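PDB 5D2K: 4-oxalocrotonate decarboxylase NahK from Pseudomonas putida, which catalyses the metal-assisted decarboxylation of (3E)-2-oxohex-3-enedioate to 2-oxopent-4-enoate and CO2 in naphthalene degradation. Local coordinates for residues A[17-22]-A[55-60]; A[25-30]-A[92-97]. The protein carries 1 engineered substitution. All coordinates share one frame; numbering follows the deposited sequence. Where two conformers were deposited one is given.

Contact 1: A[17-22]-A[55-60]; sequences ALAEHI and RRRKEA. With EDO (1,2-ethanediol), chain E.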
loop_
_atom_site.group_PDB
_atom_site.type_symbol
_atom_site.label_atom_id
_atom_site.label_comp_id
_atom_site.label_asym_id
_atom_site.label_seq_id
_atom_site.Cartn_x
_atom_site.Cartn_y
_atom_site.Cartn_z
ATOM N N ALA A 17 -19.722 -3.574 12.172
ATOM C CA ALA A 17 -19.976 -2.165 12.436
ATOM C C ALA A 17 -18.701 -1.310 12.369
ATOM O O ALA A 17 -18.741 -0.160 11.895
ATOM C CB ALA A 17 -20.654 -2.016 13.803
ATOM N N LEU A 18 -17.575 -1.858 12.826
ATOM C CA LEU A 18 -16.307 -1.129 12.745
ATOM C C LEU A 18 -15.921 -0.939 11.285
ATOM O O LEU A 18 -15.420 0.123 10.897
ATOM C CB LEU A 18 -15.188 -1.852 13.495
ATOM C CG LEU A 18 -15.121 -1.568 14.994
ATOM C CD1 LEU A 18 -14.178 -2.533 15.690
ATOM C CD2 LEU A 18 -14.646 -0.131 15.189
ATOM N N ALA A 19 -16.165 -1.959 10.468
ATOM C CA ALA A 19 -15.826 -1.846 9.051
ATOM C C ALA A 19 -16.606 -0.716 8.383
ATOM O O ALA A 19 -16.044 0.061 7.603
ATOM C CB ALA A 19 -16.083 -3.156 8.347
ATOM N N GLU A 20 -17.894 -0.619 8.701
ATOM C CA GLU A 20 -18.729 0.474 8.197
ATOM C C GLU A 20 -18.213 1.846 8.655
ATOM O O GLU A 20 -18.088 2.785 7.858
ATOM C CB GLU A 20 -20.176 0.262 8.652
ATOM C CG GLU A 20 -21.122 1.372 8.227
ATOM C CD GLU A 20 -22.533 1.149 8.741
ATOM O OE1 GLU A 20 -22.690 0.848 9.944
ATOM O OE2 GLU A 20 -23.480 1.270 7.942
ATOM N N HIS A 21 -17.908 1.949 9.943
ATOM C CA HIS A 21 -17.413 3.189 10.539
ATOM C C HIS A 21 -16.102 3.660 9.885
ATOM O O HIS A 21 -15.958 4.823 9.460
ATOM C CB HIS A 21 -17.255 2.938 12.042
ATOM C CG HIS A 21 -16.550 4.025 12.786
ATOM N ND1 HIS A 21 -17.166 5.210 13.134
ATOM C CD2 HIS A 21 -15.292 4.091 13.279
ATOM C CE1 HIS A 21 -16.306 5.967 13.792
ATOM N NE2 HIS A 21 -15.165 5.311 13.899
ATOM N N ILE A 22 -15.159 2.738 9.756
ATOM C CA ILE A 22 -13.855 3.080 9.215
ATOM C C ILE A 22 -13.960 3.356 7.713
ATOM O O ILE A 22 -13.361 4.311 7.198
ATOM C CB ILE A 22 -12.840 1.951 9.508
ATOM C CG1 ILE A 22 -12.595 1.861 11.014
ATOM C CG2 ILE A 22 -11.522 2.167 8.757
ATOM C CD1 ILE A 22 -11.726 0.681 11.426
ATOM N N ARG A 55 -13.089 -4.796 2.523
ATOM C CA ARG A 55 -12.945 -5.348 1.174
ATOM C C ARG A 55 -14.261 -5.952 0.663
ATOM O O ARG A 55 -14.649 -5.707 -0.486
ATOM C CB ARG A 55 -11.827 -6.406 1.125
ATOM C CG ARG A 55 -11.597 -6.957 -0.278
ATOM C CD ARG A 55 -10.512 -8.027 -0.324
ATOM N NE ARG A 55 -10.525 -8.699 -1.626
ATOM C CZ ARG A 55 -9.452 -9.241 -2.197
ATOM N NH1 ARG A 55 -8.281 -9.202 -1.584
ATOM N NH2 ARG A 55 -9.561 -9.822 -3.386
ATOM N N ARG A 56 -14.945 -6.724 1.516
ATOM C CA ARG A 56 -16.215 -7.326 1.141
ATOM C C ARG A 56 -17.285 -6.264 0.829
ATOM O O ARG A 56 -18.030 -6.397 -0.145
ATOM C CB ARG A 56 -16.722 -8.271 2.238
ATOM C CG ARG A 56 -17.890 -9.140 1.766
ATOM C CD ARG A 56 -18.784 -9.581 2.930
ATOM N NE ARG A 56 -19.340 -8.426 3.631
ATOM C CZ ARG A 56 -20.369 -7.704 3.198
ATOM N NH1 ARG A 56 -20.978 -8.011 2.056
ATOM N NH2 ARG A 56 -20.784 -6.662 3.902
ATOM N N ARG A 57 -17.347 -5.211 1.638
ATOM C CA ARG A 57 -18.288 -4.125 1.380
ATOM C C ARG A 57 -18.052 -3.528 -0.010
ATOM O O ARG A 57 -18.997 -3.253 -0.755
ATOM C CB ARG A 57 -18.166 -3.039 2.455
ATOM C CG ARG A 57 -18.601 -3.495 3.854
ATOM C CD ARG A 57 -18.353 -2.397 4.907
ATOM N NE ARG A 57 -19.154 -1.194 4.681
ATOM C CZ ARG A 57 -20.429 -1.061 5.052
ATOM N NH1 ARG A 57 -21.056 -2.051 5.685
ATOM N NH2 ARG A 57 -21.078 0.068 4.797
ATOM N N LYS A 58 -16.784 -3.338 -0.361
ATOM C CA LYS A 58 -16.473 -2.731 -1.645
ATOM C C LYS A 58 -16.802 -3.686 -2.787
ATOM O O LYS A 58 -17.364 -3.263 -3.798
ATOM C CB LYS A 58 -14.996 -2.301 -1.699
ATOM C CG LYS A 58 -14.694 -1.152 -0.744
ATOM C CD LYS A 58 -13.356 -0.489 -1.068
ATOM C CE LYS A 58 -13.013 0.603 -0.068
ATOM N NZ LYS A 58 -14.084 1.665 0.024
ATOM N N GLU A 59 -16.473 -4.965 -2.629
ATOM C CA GLU A 59 -16.793 -5.976 -3.634
ATOM C C GLU A 59 -18.302 -6.085 -3.856
ATOM O O GLU A 59 -18.766 -6.246 -4.992
ATOM C CB GLU A 59 -16.229 -7.341 -3.223
ATOM C CG GLU A 59 -14.705 -7.464 -3.320
ATOM C CD GLU A 59 -14.159 -8.692 -2.593
ATOM O OE1 GLU A 59 -14.815 -9.172 -1.639
ATOM O OE2 GLU A 59 -13.066 -9.174 -2.972
ATOM N N ALA A 60 -19.054 -6.015 -2.755
ATOM C CA ALA A 60 -20.502 -6.177 -2.810
ATOM C C ALA A 60 -21.181 -5.056 -3.575
ATOM O O ALA A 60 -22.262 -5.260 -4.145
ATOM C CB ALA A 60 -21.080 -6.264 -1.400
HETATM C C1 EDO E . -6.207 -10.042 -5.018
HETATM O O1 EDO E . -7.559 -10.366 -5.360
HETATM C C2 EDO E . -5.708 -11.046 -3.991
HETATM O O2 EDO E . -6.318 -10.799 -2.720
HETATM O O HOH W 1 -23.678 -1.689 6.705
HETATM O O HOH W 2 -23.734 0.891 5.382
#
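Glu-20 lays its CB over one face of the Arg-57 guanidinium, toward the rim of the group, with Glu-20 CB 3.8 Å from Arg-57 CZ. Glu-20 CG sits 3.7 Å from Arg-57 NH2 on that face. Two waters lie at the edge, in the guanidinium plane, one on NH1 and one on NH2. Both donate to Glu-20 OE2, the NH1 water only weakly. Glu-20 OE2 and Arg-57 NH2 stay 4.1 Å apart, so the charges meet through water. The direct salt bridge of Arg-57 runs from NE to Glu-23. The Arg-57 chain bends at chi3 (64°) beyond CD, which lies by Ala-19 CB, and this brings the guanidinium against Glu-20.

Arg-55 makes no contact with 17-22. In one of the two conformers of Glu-59, Arg-55 NE makes a nearly straight salt bridge (170°) to Glu-59 OE2 at 2.9 Å. NH1 and NH2 bond the two hydroxyls of an ethanediol, probably from the crystallisation liquor. A leucine in place of Arg-55 is likely to cost that Glu-59 conformer its charged partner.

Contact 1 is a pairing of helices 12-27 and 44-60, bridged by arginine and glutamate side chains at a partly exposed, watered margin.

Contact 2: A[25-30]-A[92-97]; sequences AELNVH and ADYFSV
Tyr-94 OH donates to Glu-26 OE2 over 2.6 Å, on the syn lone pair of that oxygen. The two side chains come from opposite directions. Carboxylate and ring are nearly coplanar, 9° apart, and Glu-26 OE2 lies at the ring edge, 3.5 Å from Tyr-94 CE1. Glu-26 has CG anti to its own nitrogen (chi1 177°) and bends at chi2 (-121°), which turns the carboxylate to the phenol.

Charge adds to the grip. Lys-58 of helix 44-60 forms a salt bridge with Glu-26 OE1 and a hydrogen bond with Tyr-94 OH. The two carboxylate oxygens thus have separate partners, and the lysine probably favours the ionised glutamate.

Van der Waals contacts are few. Leu-27 CD2 stands 3.9 Å from Tyr-94 OH, its side chain crossing the tyrosine at about a right angle. Phe-95 CE1 approaches Glu-26 OE2 at 4.1 Å. Within its own segment, Phe-95 CD1 lies over one face of the Tyr-94 ring, toward its rim.

Hydrogen bonds within each segment shape them. Asp-93 O takes the N and OG of Ser-96, closing the 3-10 turn 93-95 before strand 96-97. In 25-30, His-30 N bonds Ala-25 O at 3.1 Å. Val-29 N reaches Glu-26 O weakly, and Val-29 has positive phi.

The last turn of helix 12-27, closed by this Schellman motif, thus meets through Glu-26 and Leu-27 a 3-10 turn within the FAA hydrolase C-terminal family region, where the side chain of Phe-95 comes within about 6 Å of that of Glu-147 of the metal site.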
loop_
_atom_site.group_PDB
_atom_site.type_symbol
_atom_site.label_atom_id
_atom_site.label_comp_id
_atom_site.label_asym_id
_atom_site.label_seq_id
_atom_site.Cartn_x
_atom_site.Cartn_y
_atom_site.Cartn_z
ATOM N N ALA A 25 -15.287 6.854 6.897
ATOM C CA ALA A 25 -14.309 7.932 7.012
ATOM C C ALA A 25 -13.572 8.150 5.676
ATOM O O ALA A 25 -13.311 9.279 5.272
ATOM C CB ALA A 25 -13.321 7.634 8.147
ATOM N N GLU A 26 -13.254 7.063 4.980
ATOM C CA GLU A 26 -12.654 7.179 3.661
ATOM C C GLU A 26 -13.637 7.742 2.626
ATOM O O GLU A 26 -13.330 8.708 1.901
ATOM C CB GLU A 26 -12.145 5.807 3.210
ATOM C CG GLU A 26 -11.551 5.793 1.807
ATOM C CD GLU A 26 -12.264 4.841 0.852
ATOM O OE1 GLU A 26 -12.909 3.865 1.305
ATOM O OE2 GLU A 26 -12.156 5.086 -0.375
ATOM N N LEU A 27 -14.816 7.124 2.549
ATOM C CA LEU A 27 -15.811 7.503 1.545
ATOM C C LEU A 27 -16.357 8.916 1.733
ATOM O O LEU A 27 -16.791 9.547 0.769
ATOM C CB LEU A 27 -16.970 6.506 1.559
ATOM C CG LEU A 27 -16.571 5.086 1.183
ATOM C CD1 LEU A 27 -17.783 4.183 1.311
ATOM C CD2 LEU A 27 -16.032 5.077 -0.236
ATOM N N ASN A 28 -16.338 9.407 2.967
ATOM C CA ASN A 28 -16.887 10.728 3.250
ATOM C C ASN A 28 -15.854 11.741 3.732
ATOM O O ASN A 28 -16.198 12.828 4.206
ATOM C CB ASN A 28 -18.031 10.583 4.256
ATOM C CG ASN A 28 -19.168 9.745 3.698
ATOM O OD1 ASN A 28 -20.013 10.251 2.958
ATOM N ND2 ASN A 28 -19.176 8.454 4.016
ATOM N N VAL A 29 -14.576 11.387 3.572
ATOM C CA VAL A 29 -13.456 12.315 3.695
ATOM C C VAL A 29 -13.418 13.036 5.054
ATOM O O VAL A 29 -13.521 14.273 5.132
ATOM C CB VAL A 29 -13.476 13.370 2.546
ATOM C CG1 VAL A 29 -12.104 14.005 2.390
ATOM C CG2 VAL A 29 -13.917 12.742 1.218
ATOM N N HIS A 30 -13.277 12.259 6.128
ATOM C CA HIS A 30 -13.058 12.841 7.454
ATOM C C HIS A 30 -12.233 11.901 8.293
ATOM O O HIS A 30 -12.241 10.682 8.056
ATOM C CB HIS A 30 -14.390 13.153 8.154
ATOM C CG HIS A 30 -15.231 11.943 8.443
ATOM N ND1 HIS A 30 -15.014 11.124 9.533
ATOM C CD2 HIS A 30 -16.298 11.425 7.791
ATOM C CE1 HIS A 30 -15.906 10.148 9.532
ATOM N NE2 HIS A 30 -16.702 10.311 8.488
ATOM N N ALA A 92 -8.551 -1.041 -4.330
ATOM C CA ALA A 92 -9.779 -1.030 -5.122
ATOM C C ALA A 92 -9.573 -0.321 -6.458
ATOM O O ALA A 92 -8.690 0.552 -6.588
ATOM C CB ALA A 92 -10.905 -0.365 -4.342
ATOM N N ASP A 93 -10.393 -0.662 -7.450
ATOM C CA ASP A 93 -10.160 -0.122 -8.785
ATOM C C ASP A 93 -10.194 1.415 -8.843
ATOM O O ASP A 93 -9.360 2.011 -9.529
ATOM C CB ASP A 93 -11.128 -0.739 -9.825
ATOM C CG ASP A 93 -12.601 -0.735 -9.418
ATOM O OD1 ASP A 93 -13.043 -0.015 -8.495
ATOM O OD2 ASP A 93 -13.344 -1.470 -10.111
ATOM N N TYR A 94 -11.097 2.063 -8.109
ATOM C CA TYR A 94 -11.190 3.527 -8.194
ATOM C C TYR A 94 -10.007 4.225 -7.508
ATOM O O TYR A 94 -9.878 5.452 -7.597
ATOM C CB TYR A 94 -12.520 4.037 -7.614
ATOM C CG TYR A 94 -12.671 3.821 -6.122
ATOM C CD1 TYR A 94 -12.238 4.778 -5.217
ATOM C CD2 TYR A 94 -13.259 2.670 -5.628
ATOM C CE1 TYR A 94 -12.375 4.580 -3.844
ATOM C CE2 TYR A 94 -13.397 2.460 -4.262
ATOM C CZ TYR A 94 -12.951 3.427 -3.378
ATOM O OH TYR A 94 -13.093 3.242 -2.014
ATOM N N PHE A 95 -9.140 3.455 -6.837
ATOM C CA PHE A 95 -7.875 4.008 -6.314
ATOM C C PHE A 95 -6.933 4.409 -7.445
ATOM O O PHE A 95 -6.022 5.221 -7.238
ATOM C CB PHE A 95 -7.106 3.000 -5.433
ATOM C CG PHE A 95 -7.748 2.656 -4.102
ATOM C CD1 PHE A 95 -9.006 3.124 -3.727
ATOM C CD2 PHE A 95 -7.044 1.848 -3.211
ATOM C CE1 PHE A 95 -9.549 2.777 -2.482
ATOM C CE2 PHE A 95 -7.587 1.488 -1.976
ATOM C CZ PHE A 95 -8.836 1.952 -1.613
ATOM N N SER A 96 -7.103 3.808 -8.628
ATOM C CA SER A 96 -6.124 3.954 -9.707
ATOM C C SER A 96 -6.141 5.339 -10.366
ATOM O O SER A 96 -7.204 5.915 -10.609
ATOM C CB SER A 96 -6.355 2.863 -10.762
ATOM O OG SER A 96 -7.622 3.023 -11.394
ATOM N N VAL A 97 -4.941 5.843 -10.655
ATOM C CA VAL A 97 -4.716 7.138 -11.300
ATOM C C VAL A 97 -3.741 6.911 -12.458
ATOM O O VAL A 97 -2.752 6.200 -12.301
ATOM C CB VAL A 97 -4.121 8.166 -10.293
ATOM C CG1 VAL A 97 -3.865 9.533 -10.939
ATOM C CG2 VAL A 97 -5.024 8.306 -9.067
#

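In the fold
Helix 12-27 comes first and supplies residues to both contacts. Contact 1 closes a mostly helical loop of 32 residues when helix 44-60 returns alongside it. Contact 2 closes a longer loop, of 61 residues, from the end of helix 12-27 to the 3-10 turn before strand 96-97. The segments alternate along the chain, so the loops cross rather than nest. The centres of the contacts are 12 Å apart. Lys-58 joins them: it belongs to 55-60, yet its side chain reaches into contact 2. Together they tie the N-terminal helix pair to the edge of the eight-stranded mixed sheet that carries the metal ligands.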